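Local coordinates for aldehyde dehydrogenase (PDB 6K10), which catalyses the NAD+-dependent oxidation of 4,4'-diaponeurosporen-4-al to 4,4'-diaponeurosporenoic acid, a step in the biosynthesis of the carotenoid staphyloxanthin, at residues T250-D255 with S372-S377; E359-I364 with N388-G393; S337-E342 with I348-T353; K63-A68 with K243-G248. The protein carries 1 engineered substitution. All coordinates share one frame; numbering follows the deposited sequence. Where two conformers were deposited one is given.

Contact 1 (T250-D255 with S372-S377); sequences TSVAPD and SLYLFS. Engineered in segment 250-255: S251 (natural residue Cys).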
loop_
_atom_site.group_PDB
_atom_site.type_symbol
_atom_site.label_atom_id
_atom_site.label_comp_id
_atom_site.label_asym_id
_atom_site.label_seq_id
_atom_site.Cartn_x
_atom_site.Cartn_y
_atom_site.Cartn_z
ATOM N N THR A 250 -5.793 10.457 -22.051
ATOM C CA THR A 250 -6.325 9.884 -20.823
ATOM C C THR A 250 -5.686 8.524 -20.592
ATOM O O THR A 250 -5.564 7.722 -21.522
ATOM C CB THR A 250 -7.853 9.743 -20.891
ATOM O OG1 THR A 250 -8.430 10.989 -21.299
ATOM C CG2 THR A 250 -8.419 9.349 -19.535
ATOM N N SER A 251 -5.282 8.269 -19.346
ATOM C CA SER A 251 -4.624 7.006 -19.039
ATOM C C SER A 251 -5.580 5.823 -19.114
ATOM O O SER A 251 -5.134 4.689 -19.324
ATOM C CB SER A 251 -3.969 7.080 -17.660
ATOM O OG SER A 251 -4.936 7.281 -16.645
ATOM N N VAL A 252 -6.879 6.055 -18.961
ATOM C CA VAL A 252 -7.873 4.995 -19.065
ATOM C C VAL A 252 -8.683 5.123 -20.355
ATOM O O VAL A 252 -9.733 4.500 -20.495
ATOM C CB VAL A 252 -8.784 4.957 -17.827
ATOM C CG1 VAL A 252 -7.952 4.756 -16.563
ATOM C CG2 VAL A 252 -9.594 6.228 -17.728
ATOM N N ALA A 253 -8.207 5.925 -21.301
ATOM C CA ALA A 253 -8.845 5.974 -22.603
ATOM C C ALA A 253 -8.654 4.643 -23.326
ATOM O O ALA A 253 -7.606 4.005 -23.199
ATOM C CB ALA A 253 -8.266 7.102 -23.450
ATOM N N PRO A 254 -9.656 4.195 -24.077
ATOM C CA PRO A 254 -9.443 3.058 -24.980
ATOM C C PRO A 254 -8.209 3.284 -25.838
ATOM O O PRO A 254 -8.156 4.213 -26.648
ATOM C CB PRO A 254 -10.723 3.044 -25.821
ATOM C CG PRO A 254 -11.758 3.561 -24.877
ATOM C CD PRO A 254 -11.058 4.650 -24.096
ATOM N N ASP A 255 -7.188 2.455 -25.626
ATOM C CA ASP A 255 -6.011 2.584 -26.472
ATOM C C ASP A 255 -6.223 1.897 -27.816
ATOM O O ASP A 255 -6.022 2.513 -28.866
ATOM C CB ASP A 255 -4.773 2.020 -25.768
ATOM C CG ASP A 255 -3.498 2.275 -26.551
ATOM O OD1 ASP A 255 -3.197 1.498 -27.483
ATOM O OD2 ASP A 255 -2.809 3.276 -26.245
ATOM N N SER A 372 -6.557 0.175 -17.415
ATOM C CA SER A 372 -7.969 -0.126 -17.560
ATOM C C SER A 372 -8.170 -1.170 -18.646
ATOM O O SER A 372 -7.313 -1.381 -19.507
ATOM C CB SER A 372 -8.793 1.135 -17.856
ATOM O OG SER A 372 -8.522 1.639 -19.145
ATOM N N LEU A 373 -9.315 -1.843 -18.572
ATOM C CA LEU A 373 -9.754 -2.773 -19.601
ATOM C C LEU A 373 -11.262 -2.651 -19.738
ATOM O O LEU A 373 -11.969 -2.486 -18.743
ATOM C CB LEU A 373 -9.369 -4.221 -19.277
ATOM C CG LEU A 373 -9.785 -5.301 -20.290
ATOM C CD1 LEU A 373 -8.725 -6.386 -20.400
ATOM C CD2 LEU A 373 -11.132 -5.915 -19.921
ATOM N N TYR A 374 -11.747 -2.747 -20.973
ATOM C CA TYR A 374 -13.172 -2.664 -21.250
ATOM C C TYR A 374 -13.599 -3.851 -22.096
ATOM O O TYR A 374 -12.871 -4.286 -22.991
ATOM C CB TYR A 374 -13.520 -1.348 -21.946
ATOM C CG TYR A 374 -12.954 -0.143 -21.231
ATOM C CD1 TYR A 374 -13.516 0.310 -20.047
ATOM C CD2 TYR A 374 -11.844 0.532 -21.732
ATOM C CE1 TYR A 374 -12.996 1.405 -19.377
ATOM C CE2 TYR A 374 -11.321 1.630 -21.071
ATOM C CZ TYR A 374 -11.899 2.063 -19.898
ATOM O OH TYR A 374 -11.376 3.156 -19.246
ATOM N N LEU A 375 -14.782 -4.379 -21.795
ATOM C CA LEU A 375 -15.380 -5.462 -22.560
ATOM C C LEU A 375 -16.803 -5.082 -22.920
ATOM O O LEU A 375 -17.586 -4.707 -22.043
ATOM C CB LEU A 375 -15.374 -6.778 -21.776
ATOM C CG LEU A 375 -16.245 -7.877 -22.389
ATOM C CD1 LEU A 375 -15.678 -8.340 -23.725
ATOM C CD2 LEU A 375 -16.396 -9.045 -21.435
ATOM N N PHE A 376 -17.130 -5.171 -24.204
ATOM C CA PHE A 376 -18.491 -4.979 -24.683
ATOM C C PHE A 376 -19.029 -6.330 -25.118
ATOM O O PHE A 376 -18.501 -6.944 -26.055
ATOM C CB PHE A 376 -18.549 -3.952 -25.817
ATOM C CG PHE A 376 -18.393 -2.538 -25.338
ATOM C CD1 PHE A 376 -17.137 -1.981 -25.193
ATOM C CD2 PHE A 376 -19.501 -1.786 -24.985
ATOM C CE1 PHE A 376 -16.986 -0.685 -24.729
ATOM C CE2 PHE A 376 -19.356 -0.490 -24.523
ATOM C CZ PHE A 376 -18.097 0.061 -24.395
ATOM N N SER A 377 -20.059 -6.793 -24.416
ATOM C CA SER A 377 -20.599 -8.129 -24.595
ATOM C C SER A 377 -21.954 -8.198 -23.919
ATOM O O SER A 377 -22.190 -7.525 -22.914
ATOM C CB SER A 377 -19.658 -9.192 -24.008
ATOM O OG SER A 377 -20.200 -10.499 -24.135
#

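Contact 2 (E359-I364 with N388-G393); sequences EAIAFI and NELSFG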
loop_
_atom_site.group_PDB
_atom_site.type_symbol
_atom_site.label_atom_id
_atom_site.label_comp_id
_atom_site.label_asym_id
_atom_site.label_seq_id
_atom_site.Cartn_x
_atom_site.Cartn_y
_atom_site.Cartn_z
ATOM N N GLU A 359 -7.983 -16.007 -28.005
ATOM C CA GLU A 359 -6.942 -15.248 -28.690
ATOM C C GLU A 359 -6.868 -13.818 -28.169
ATOM O O GLU A 359 -5.771 -13.293 -27.933
ATOM C CB GLU A 359 -7.190 -15.265 -30.198
ATOM N N ALA A 360 -8.020 -13.178 -27.965
ATOM C CA ALA A 360 -8.020 -11.831 -27.402
ATOM C C ALA A 360 -7.380 -11.808 -26.015
ATOM O O ALA A 360 -6.560 -10.935 -25.711
ATOM C CB ALA A 360 -9.448 -11.289 -27.349
ATOM N N ILE A 361 -7.726 -12.782 -25.170
ATOM C CA ILE A 361 -7.160 -12.865 -23.824
ATOM C C ILE A 361 -5.658 -13.118 -23.886
ATOM O O ILE A 361 -4.875 -12.489 -23.161
ATOM C CB ILE A 361 -7.895 -13.951 -23.009
ATOM C CG1 ILE A 361 -9.301 -13.471 -22.635
ATOM C CG2 ILE A 361 -7.092 -14.361 -21.775
ATOM C CD1 ILE A 361 -10.145 -14.517 -21.920
ATOM N N ALA A 362 -5.233 -14.039 -24.756
ATOM C CA ALA A 362 -3.806 -14.296 -24.929
ATOM C C ALA A 362 -3.062 -13.044 -25.382
ATOM O O ALA A 362 -1.986 -12.731 -24.859
ATOM C CB ALA A 362 -3.602 -15.428 -25.935
ATOM N N PHE A 363 -3.624 -12.321 -26.355
ATOM C CA PHE A 363 -3.022 -11.076 -26.826
ATOM C C PHE A 363 -2.802 -10.101 -25.675
ATOM O O PHE A 363 -1.712 -9.541 -25.515
ATOM C CB PHE A 363 -3.915 -10.452 -27.903
ATOM C CG PHE A 363 -3.301 -9.258 -28.596
ATOM C CD1 PHE A 363 -3.385 -7.988 -28.043
ATOM C CD2 PHE A 363 -2.660 -9.405 -29.816
ATOM C CE1 PHE A 363 -2.829 -6.897 -28.684
ATOM C CE2 PHE A 363 -2.104 -8.315 -30.462
ATOM C CZ PHE A 363 -2.188 -7.061 -29.895
ATOM N N ILE A 364 -3.837 -9.885 -24.861
ATOM C CA ILE A 364 -3.746 -8.916 -23.770
ATOM C C ILE A 364 -2.793 -9.411 -22.685
ATOM O O ILE A 364 -2.025 -8.628 -22.110
ATOM C CB ILE A 364 -5.152 -8.615 -23.211
ATOM C CG1 ILE A 364 -6.025 -7.978 -24.292
ATOM C CG2 ILE A 364 -5.082 -7.729 -21.967
ATOM C CD1 ILE A 364 -7.514 -8.008 -23.986
ATOM N N ASN A 388 -12.169 -12.563 -14.578
ATOM C CA ASN A 388 -11.447 -13.537 -13.765
ATOM C C ASN A 388 -10.051 -13.820 -14.306
ATOM O O ASN A 388 -9.117 -14.037 -13.526
ATOM C CB ASN A 388 -12.241 -14.840 -13.668
ATOM C CG ASN A 388 -13.534 -14.682 -12.896
ATOM O OD1 ASN A 388 -13.728 -13.702 -12.176
ATOM N ND2 ASN A 388 -14.418 -15.664 -13.020
ATOM N N GLU A 389 -9.879 -13.825 -15.629
ATOM C CA GLU A 389 -8.637 -14.312 -16.217
ATOM C C GLU A 389 -7.633 -13.218 -16.552
ATOM O O GLU A 389 -6.439 -13.518 -16.672
ATOM C CB GLU A 389 -8.932 -15.125 -17.482
ATOM C CG GLU A 389 -9.720 -16.395 -17.215
ATOM C CD GLU A 389 -10.067 -17.144 -18.485
ATOM O OE1 GLU A 389 -9.242 -17.144 -19.423
ATOM O OE2 GLU A 389 -11.169 -17.728 -18.546
ATOM N N LEU A 390 -8.069 -11.973 -16.709
ATOM C CA LEU A 390 -7.180 -10.868 -17.045
ATOM C C LEU A 390 -7.099 -9.899 -15.876
ATOM O O LEU A 390 -8.129 -9.454 -15.360
ATOM C CB LEU A 390 -7.661 -10.134 -18.298
ATOM C CG LEU A 390 -7.581 -10.927 -19.601
ATOM C CD1 LEU A 390 -8.257 -10.165 -20.728
ATOM C CD2 LEU A 390 -6.131 -11.235 -19.945
ATOM N N SER A 391 -5.876 -9.572 -15.469
ATOM C CA SER A 391 -5.639 -8.603 -14.410
ATOM C C SER A 391 -5.352 -7.235 -15.011
ATOM O O SER A 391 -4.594 -7.109 -15.978
ATOM C CB SER A 391 -4.475 -9.025 -13.512
ATOM O OG SER A 391 -4.226 -8.035 -12.527
ATOM N N PHE A 392 -5.965 -6.214 -14.427
ATOM C CA PHE A 392 -5.808 -4.839 -14.872
ATOM C C PHE A 392 -6.213 -3.946 -13.712
ATOM O O PHE A 392 -6.777 -4.410 -12.720
ATOM C CB PHE A 392 -6.642 -4.557 -16.128
ATOM C CG PHE A 392 -8.067 -5.030 -16.031
ATOM C CD1 PHE A 392 -8.407 -6.325 -16.386
ATOM C CD2 PHE A 392 -9.064 -4.179 -15.589
ATOM C CE1 PHE A 392 -9.715 -6.763 -16.299
ATOM C CE2 PHE A 392 -10.376 -4.611 -15.499
ATOM C CZ PHE A 392 -10.700 -5.905 -15.856
ATOM N N GLY A 393 -5.910 -2.658 -13.840
ATOM C CA GLY A 393 -6.188 -1.731 -12.760
ATOM C C GLY A 393 -7.653 -1.689 -12.374
ATOM O O GLY A 393 -8.018 -1.993 -11.233
#

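Contact 3 (S337-E342 with I348-T353); sequences SAIMQE and ILPILT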
loop_
_atom_site.group_PDB
_atom_site.type_symbol
_atom_site.label_atom_id
_atom_site.label_comp_id
_atom_site.label_asym_id
_atom_site.label_seq_id
_atom_site.Cartn_x
_atom_site.Cartn_y
_atom_site.Cartn_z
ATOM N N SER A 337 2.522 -3.121 -35.835
ATOM C CA SER A 337 2.291 -1.723 -36.171
ATOM C C SER A 337 2.940 -0.802 -35.146
ATOM O O SER A 337 2.978 -1.104 -33.950
ATOM C CB SER A 337 0.790 -1.444 -36.248
ATOM O OG SER A 337 0.219 -2.032 -37.404
ATOM N N ALA A 338 3.463 0.329 -35.629
ATOM C CA ALA A 338 4.020 1.332 -34.727
ATOM C C ALA A 338 2.982 1.791 -33.714
ATOM O O ALA A 338 3.313 2.081 -32.557
ATOM C CB ALA A 338 4.548 2.522 -35.528
ATOM N N ILE A 339 1.714 1.847 -34.128
ATOM C CA ILE A 339 0.644 2.289 -33.244
ATOM C C ILE A 339 0.395 1.302 -32.107
ATOM O O ILE A 339 -0.224 1.667 -31.100
ATOM C CB ILE A 339 -0.636 2.532 -34.069
ATOM C CG1 ILE A 339 -1.646 3.360 -33.275
ATOM C CG2 ILE A 339 -1.250 1.215 -34.513
ATOM C CD1 ILE A 339 -1.261 4.812 -33.136
ATOM N N MET A 340 0.871 0.064 -32.225
ATOM C CA MET A 340 0.714 -0.929 -31.172
ATOM C C MET A 340 1.972 -1.099 -30.329
ATOM O O MET A 340 2.043 -2.031 -29.521
ATOM C CB MET A 340 0.298 -2.274 -31.770
ATOM C CG MET A 340 -1.116 -2.290 -32.316
ATOM S SD MET A 340 -2.335 -1.782 -31.084
ATOM C CE MET A 340 -2.109 -3.061 -29.852
ATOM N N GLN A 341 2.961 -0.218 -30.490
ATOM C CA GLN A 341 4.205 -0.306 -29.743
ATOM C C GLN A 341 4.312 0.709 -28.615
ATOM O O GLN A 341 5.228 0.596 -27.792
ATOM C CB GLN A 341 5.410 -0.129 -30.681
ATOM C CG GLN A 341 5.369 -0.997 -31.921
ATOM C CD GLN A 341 5.213 -2.469 -31.601
ATOM O OE1 GLN A 341 5.861 -2.992 -30.694
ATOM N NE2 GLN A 341 4.345 -3.145 -32.343
ATOM N N GLU A 342 3.419 1.693 -28.553
ATOM C CA GLU A 342 3.490 2.732 -27.538
ATOM C C GLU A 342 2.083 3.097 -27.086
ATOM O O GLU A 342 1.112 2.922 -27.826
ATOM C CB GLU A 342 4.216 3.985 -28.063
ATOM C CG GLU A 342 3.489 4.704 -29.198
ATOM C CD GLU A 342 4.148 6.019 -29.587
ATOM O OE1 GLU A 342 4.996 6.011 -30.506
ATOM O OE2 GLU A 342 3.816 7.061 -28.981
ATOM N N ILE A 348 -6.138 8.537 -31.827
ATOM C CA ILE A 348 -5.958 7.492 -32.826
ATOM C C ILE A 348 -6.424 6.184 -32.208
ATOM O O ILE A 348 -5.952 5.799 -31.131
ATOM C CB ILE A 348 -4.494 7.391 -33.288
ATOM C CG1 ILE A 348 -3.988 8.751 -33.770
ATOM C CG2 ILE A 348 -4.366 6.357 -34.391
ATOM C CD1 ILE A 348 -2.527 8.751 -34.167
ATOM N N LEU A 349 -7.348 5.503 -32.881
ATOM C CA LEU A 349 -7.954 4.280 -32.352
ATOM C C LEU A 349 -7.728 3.120 -33.311
ATOM O O LEU A 349 -8.477 2.963 -34.293
ATOM C CB LEU A 349 -9.446 4.489 -32.101
ATOM C CG LEU A 349 -10.171 3.350 -31.382
ATOM C CD1 LEU A 349 -9.562 3.108 -30.006
ATOM C CD2 LEU A 349 -11.649 3.672 -31.269
ATOM N N PRO A 350 -6.715 2.287 -33.077
ATOM C CA PRO A 350 -6.494 1.124 -33.945
ATOM C C PRO A 350 -7.467 0.003 -33.619
ATOM O O PRO A 350 -7.832 -0.217 -32.462
ATOM C CB PRO A 350 -5.053 0.711 -33.625
ATOM C CG PRO A 350 -4.795 1.248 -32.259
ATOM C CD PRO A 350 -5.629 2.482 -32.104
ATOM N N ILE A 351 -7.876 -0.718 -34.658
ATOM C CA ILE A 351 -8.860 -1.788 -34.544
ATOM C C ILE A 351 -8.224 -3.075 -35.057
ATOM O O ILE A 351 -7.856 -3.164 -36.235
ATOM C CB ILE A 351 -10.145 -1.455 -35.316
ATOM C CG1 ILE A 351 -10.809 -0.212 -34.717
ATOM C CG2 ILE A 351 -11.103 -2.634 -35.313
ATOM C CD1 ILE A 351 -11.891 0.383 -35.585
ATOM N N LEU A 352 -8.087 -4.059 -34.172
ATOM C CA LEU A 352 -7.555 -5.372 -34.505
ATOM C C LEU A 352 -8.654 -6.415 -34.362
ATOM O O LEU A 352 -9.538 -6.291 -33.510
ATOM C CB LEU A 352 -6.374 -5.752 -33.601
ATOM C CG LEU A 352 -5.083 -4.926 -33.599
ATOM C CD1 LEU A 352 -5.236 -3.617 -32.831
ATOM C CD2 LEU A 352 -3.936 -5.750 -33.029
ATOM N N THR A 353 -8.595 -7.452 -35.193
ATOM C CA THR A 353 -9.598 -8.506 -35.163
ATOM C C THR A 353 -9.068 -9.754 -34.470
ATOM O O THR A 353 -7.863 -10.011 -34.439
ATOM C CB THR A 353 -10.062 -8.876 -36.572
ATOM O OG1 THR A 353 -8.979 -9.475 -37.294
ATOM C CG2 THR A 353 -10.515 -7.654 -37.301
#

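Contact 4 (K63-A68 with K243-G248); sequences KVEAYA and KFTNAG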
loop_
_atom_site.group_PDB
_atom_site.type_symbol
_atom_site.label_atom_id
_atom_site.label_comp_id
_atom_site.label_asym_id
_atom_site.label_seq_id
_atom_site.Cartn_x
_atom_site.Cartn_y
_atom_site.Cartn_z
ATOM N N LYS A 63 -15.478 24.090 -21.719
ATOM C CA LYS A 63 -15.849 24.312 -20.325
ATOM C C LYS A 63 -16.729 23.196 -19.769
ATOM O O LYS A 63 -16.689 22.930 -18.563
ATOM C CB LYS A 63 -16.537 25.670 -20.175
ATOM C CG LYS A 63 -17.834 25.817 -20.942
ATOM C CD LYS A 63 -18.288 27.268 -20.952
ATOM N N VAL A 64 -17.529 22.539 -20.611
ATOM C CA VAL A 64 -18.323 21.409 -20.130
ATOM C C VAL A 64 -17.406 20.268 -19.712
ATOM O O VAL A 64 -17.517 19.725 -18.604
ATOM C CB VAL A 64 -19.329 20.959 -21.203
ATOM C CG1 VAL A 64 -20.041 19.685 -20.761
ATOM C CG2 VAL A 64 -20.334 22.065 -21.483
ATOM N N GLU A 65 -16.480 19.892 -20.593
ATOM C CA GLU A 65 -15.536 18.828 -20.272
ATOM C C GLU A 65 -14.639 19.221 -19.106
ATOM O O GLU A 65 -14.342 18.395 -18.234
ATOM C CB GLU A 65 -14.698 18.497 -21.507
ATOM C CG GLU A 65 -14.243 17.056 -21.590
ATOM C CD GLU A 65 -13.285 16.827 -22.741
ATOM O OE1 GLU A 65 -13.748 16.427 -23.830
ATOM O OE2 GLU A 65 -12.071 17.051 -22.557
ATOM N N ALA A 66 -14.199 20.482 -19.073
ATOM C CA ALA A 66 -13.329 20.937 -17.995
ATOM C C ALA A 66 -14.040 20.907 -16.649
ATOM O O ALA A 66 -13.407 20.652 -15.619
ATOM C CB ALA A 66 -12.816 22.345 -18.292
ATOM N N TYR A 67 -15.350 21.157 -16.634
ATOM C CA TYR A 67 -16.070 21.124 -15.366
ATOM C C TYR A 67 -16.323 19.694 -14.909
ATOM O O TYR A 67 -16.207 19.388 -13.717
ATOM C CB TYR A 67 -17.386 21.892 -15.477
ATOM C CG TYR A 67 -17.641 22.746 -14.261
ATOM C CD1 TYR A 67 -17.113 24.024 -14.169
ATOM C CD2 TYR A 67 -18.369 22.256 -13.183
ATOM C CE1 TYR A 67 -17.323 24.804 -13.051
ATOM C CE2 TYR A 67 -18.582 23.028 -12.059
ATOM C CZ TYR A 67 -18.058 24.301 -11.999
ATOM O OH TYR A 67 -18.266 25.078 -10.884
ATOM N N ALA A 68 -16.655 18.800 -15.842
ATOM C CA ALA A 68 -16.984 17.432 -15.460
ATOM C C ALA A 68 -15.748 16.635 -15.061
ATOM O O ALA A 68 -15.851 15.707 -14.251
ATOM C CB ALA A 68 -17.719 16.730 -16.601
ATOM N N LYS A 243 -12.849 7.543 -25.433
ATOM C CA LYS A 243 -11.648 7.672 -26.248
ATOM C C LYS A 243 -11.345 9.116 -26.628
ATOM O O LYS A 243 -10.194 9.547 -26.534
ATOM C CB LYS A 243 -11.774 6.825 -27.519
ATOM C CG LYS A 243 -10.677 7.073 -28.546
ATOM C CD LYS A 243 -9.308 6.762 -27.960
ATOM C CE LYS A 243 -8.243 6.641 -29.036
ATOM N NZ LYS A 243 -6.956 6.139 -28.467
ATOM N N PHE A 244 -12.347 9.882 -27.049
ATOM C CA PHE A 244 -12.100 11.187 -27.645
ATOM C C PHE A 244 -12.396 12.349 -26.708
ATOM O O PHE A 244 -12.200 13.506 -27.094
ATOM C CB PHE A 244 -12.889 11.297 -28.950
ATOM C CG PHE A 244 -12.433 10.307 -29.978
ATOM C CD1 PHE A 244 -11.201 10.462 -30.594
ATOM C CD2 PHE A 244 -13.191 9.189 -30.276
ATOM C CE1 PHE A 244 -10.751 9.538 -31.518
ATOM C CE2 PHE A 244 -12.748 8.262 -31.202
ATOM C CZ PHE A 244 -11.526 8.439 -31.824
ATOM N N THR A 245 -12.849 12.071 -25.490
ATOM C CA THR A 245 -12.716 13.036 -24.409
ATOM C C THR A 245 -11.244 13.389 -24.224
ATOM O O THR A 245 -10.376 12.512 -24.237
ATOM C CB THR A 245 -13.293 12.458 -23.112
ATOM O OG1 THR A 245 -14.720 12.367 -23.216
ATOM C CG2 THR A 245 -12.925 13.324 -21.912
ATOM N N ASN A 246 -10.966 14.687 -24.076
ATOM C CA ASN A 246 -9.604 15.204 -23.898
ATOM C C ASN A 246 -8.694 14.823 -25.063
ATOM O O ASN A 246 -7.475 14.712 -24.899
ATOM C CB ASN A 246 -8.996 14.738 -22.571
ATOM C CG ASN A 246 -7.906 15.671 -22.069
ATOM O OD1 ASN A 246 -7.903 16.864 -22.374
ATOM N ND2 ASN A 246 -6.973 15.126 -21.297
ATOM N N ALA A 247 -9.282 14.623 -26.244
ATOM C CA ALA A 247 -8.544 14.254 -27.453
ATOM C C ALA A 247 -7.694 13.004 -27.232
ATOM O O ALA A 247 -6.590 12.875 -27.763
ATOM C CB ALA A 247 -7.682 15.417 -27.952
ATOM N N GLY A 248 -8.208 12.074 -26.432
ATOM C CA GLY A 248 -7.522 10.820 -26.194
ATOM C C GLY A 248 -6.416 10.862 -25.165
ATOM O O GLY A 248 -5.779 9.829 -24.927
HETATM O O HOH W 1 -12.135 16.257 -26.487
HETATM O O HOH W 2 -15.749 14.733 -24.012
#

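Contact 1 (T250-D255 with S372-S377)
Y374 reaches from strand 372-376 to the carbonyl of V252, and its length spans the gap to the loop. Its CB points toward 250-255, with CG anti to the carbonyl carbon (chi1 -50°), which sends the ring out to the turn. CE2 passes P254 CD at 4.3 Å, an oblique apolar touch, and V252 O sits in the ring plane at the edge, 3.3 Å from CZ. At the tip, OH donates to V252 O over a very short 2.5 Å. The same hydroxyl packs against the V252 side chain, 3.5 Å from CB, the two side chains crossing at about a right angle. S372 comes in next to it: CB is 3.8 Å from V252 CB, while OG lies a long 3.4 Å from V252 O and has its stronger partner in S222 OG. The grip falls inside the type I turn T250-A253, which carries S251, an engineered replacement of the cysteine predicted to be catalytic. The loop runs on from helix 232-244 to strand 256-260. Strand 372-376 lies between strands 223-226 and 394-397; F376 packs on helix 232-244, and L373 and L375 on helix 380-389.

Contact 2 (E359-I364 with N388-G393)
The carboxylate of E389 is the flat group that meets the other segment: its OE1 comes to 3.7 Å from I361 CD1, the two side chains crossing at about a right angle. This is a methyl against an oxygen and no hydrogen bond; the charge is answered within its own helix by R385, whose NE makes a salt bridge to OE2. The F392 ring, two residues beyond L390, packs on L373 and P370 and makes a cation-pi contact with K435 of the second subunit. L390, the first residue to leave the helical conformation, turns its branches into helix 357-365: CD2 lies 3.7 Å from I361 CG2 and equally close to the I361 carbonyl oxygen, while CD1 touches I364 CD1 at 4.0 Å. For I361, CG1 anti to the carbonyl carbon (chi1 -72°) with an extended chi2 carries CD1 out to E389, while CG2 and CG1 meet the leucine methyls. I364 and L390 both also rest on L373 of strand 372-376, so two helices share one face of the sheet. Helix 357-365 links parallel strands 348-354 and 372-376, helix 380-389 links 372-376 and 394-397: successive beta-alpha-beta crossovers of the Rossmann-like catalytic domain of aldehyde dehydrogenases.

Contact 3 (S337-E342 with I348-T353)
The short 3-10 turn at 338-340 brings I339 to 7.3 Å from P350 (CA to CA) on the strand that follows it in the chain. I339 does most of the work. With CG1 anti to the backbone N (chi1 -164°), its longer branch runs up to the strand: CD1 meets I348 CG2 at 3.7 Å and CG1 meets P350 CG at 3.9 Å. CG2, the other branch, touches P350 CB at 3.9 Å, so both branches of I339 rest on the CB-CG part of the proline. M340 starts off at an angle to the strand, but the bend at chi2 brings SD to 3.9 Å from L352 CD1 and 4.1 Å from P350 CG; M340 and L352 run past each other in opposite directions.

Strand 348-354 is an inner strand of the catalytic-domain sheet, parallel to both 324-330 and 256-260. I348, P350 and L352 face the turn, while I351 on the opposite face packs on helix 264-279. P350 has no N-H, so its backbone bond with I257 of strand 256-260 must use its carbonyl oxygen.

The turn holds itself as well. M340 N donates to S337 O, and Q341 NE2 donates to the same oxygen at 2.9 Å, with an N-H...O angle of 155°. The amide nitrogen stands about 40° out of the carbonyl plane, on the face away from M340 N. K221 NZ bonds to the carbonyl oxygens of I339 and E342, and helix 295-307 supplies L304, which packs on I339.

Contact 4 (K63-A68 with K243-G248)
E65 sends a buried carboxylate from the first turn of helix 63-89 to the backbone at T245-N246, near the end of helix 232-244. Its chi1 of -149° strays from the staggered value, and the chain is extended past CG, which carries both oxygens to N246 N. That N-H is shared between them: OE1 at 3.3 Å, nearly straight at 166°, and OE2 at 3.0 Å, bent to 126°, both weak. T245 lies against the carboxylate, its CG2 3.6 Å from E65 CD. Two waters finish the job on OE1: one bridges it to T245 OG1, donating over 2.6 Å to the carboxylate, and the other links it to F244 O. OG1 is further tied to F241 O of helix 232-244. N246 has left-handed backbone angles, and its side chain turns elsewhere, ND2 donating to Q249 O and N122 O; its side chain lies about 9 Å from that of the engineered S251, at a predicted active-site position. E65 thus joins helix 63-89 to the segment that leads on to S251. Behind it, A66 packs on helix 48-59 and Y67 meets F457 of the second subunit edge-to-face, while F244 reaches helix 264-279.

In the fold
All four contacts are buried, contact 1 nearest the chain's centre; contact 2 alone includes a partly exposed touching residue, E389. Contacts 1 and 3 each set a loop segment against a strand of the same catalytic-domain sheet, and contact 2 covers a face of it, its I364, L390 and F392 packing on L373 of contact 1. F363 carries contact 2 on to L352 and M340 of contact 3. Contacts 2 and 3 meet through apolar groups; contact 1 turns on a direct hydroxyl-to-carbonyl bond, contact 4 on a carboxylate with weak direct bonds plus two bridging waters. K243 NZ links contact 4 to P254 O and I348 O. Contacts 2 and 4 both border the second subunit.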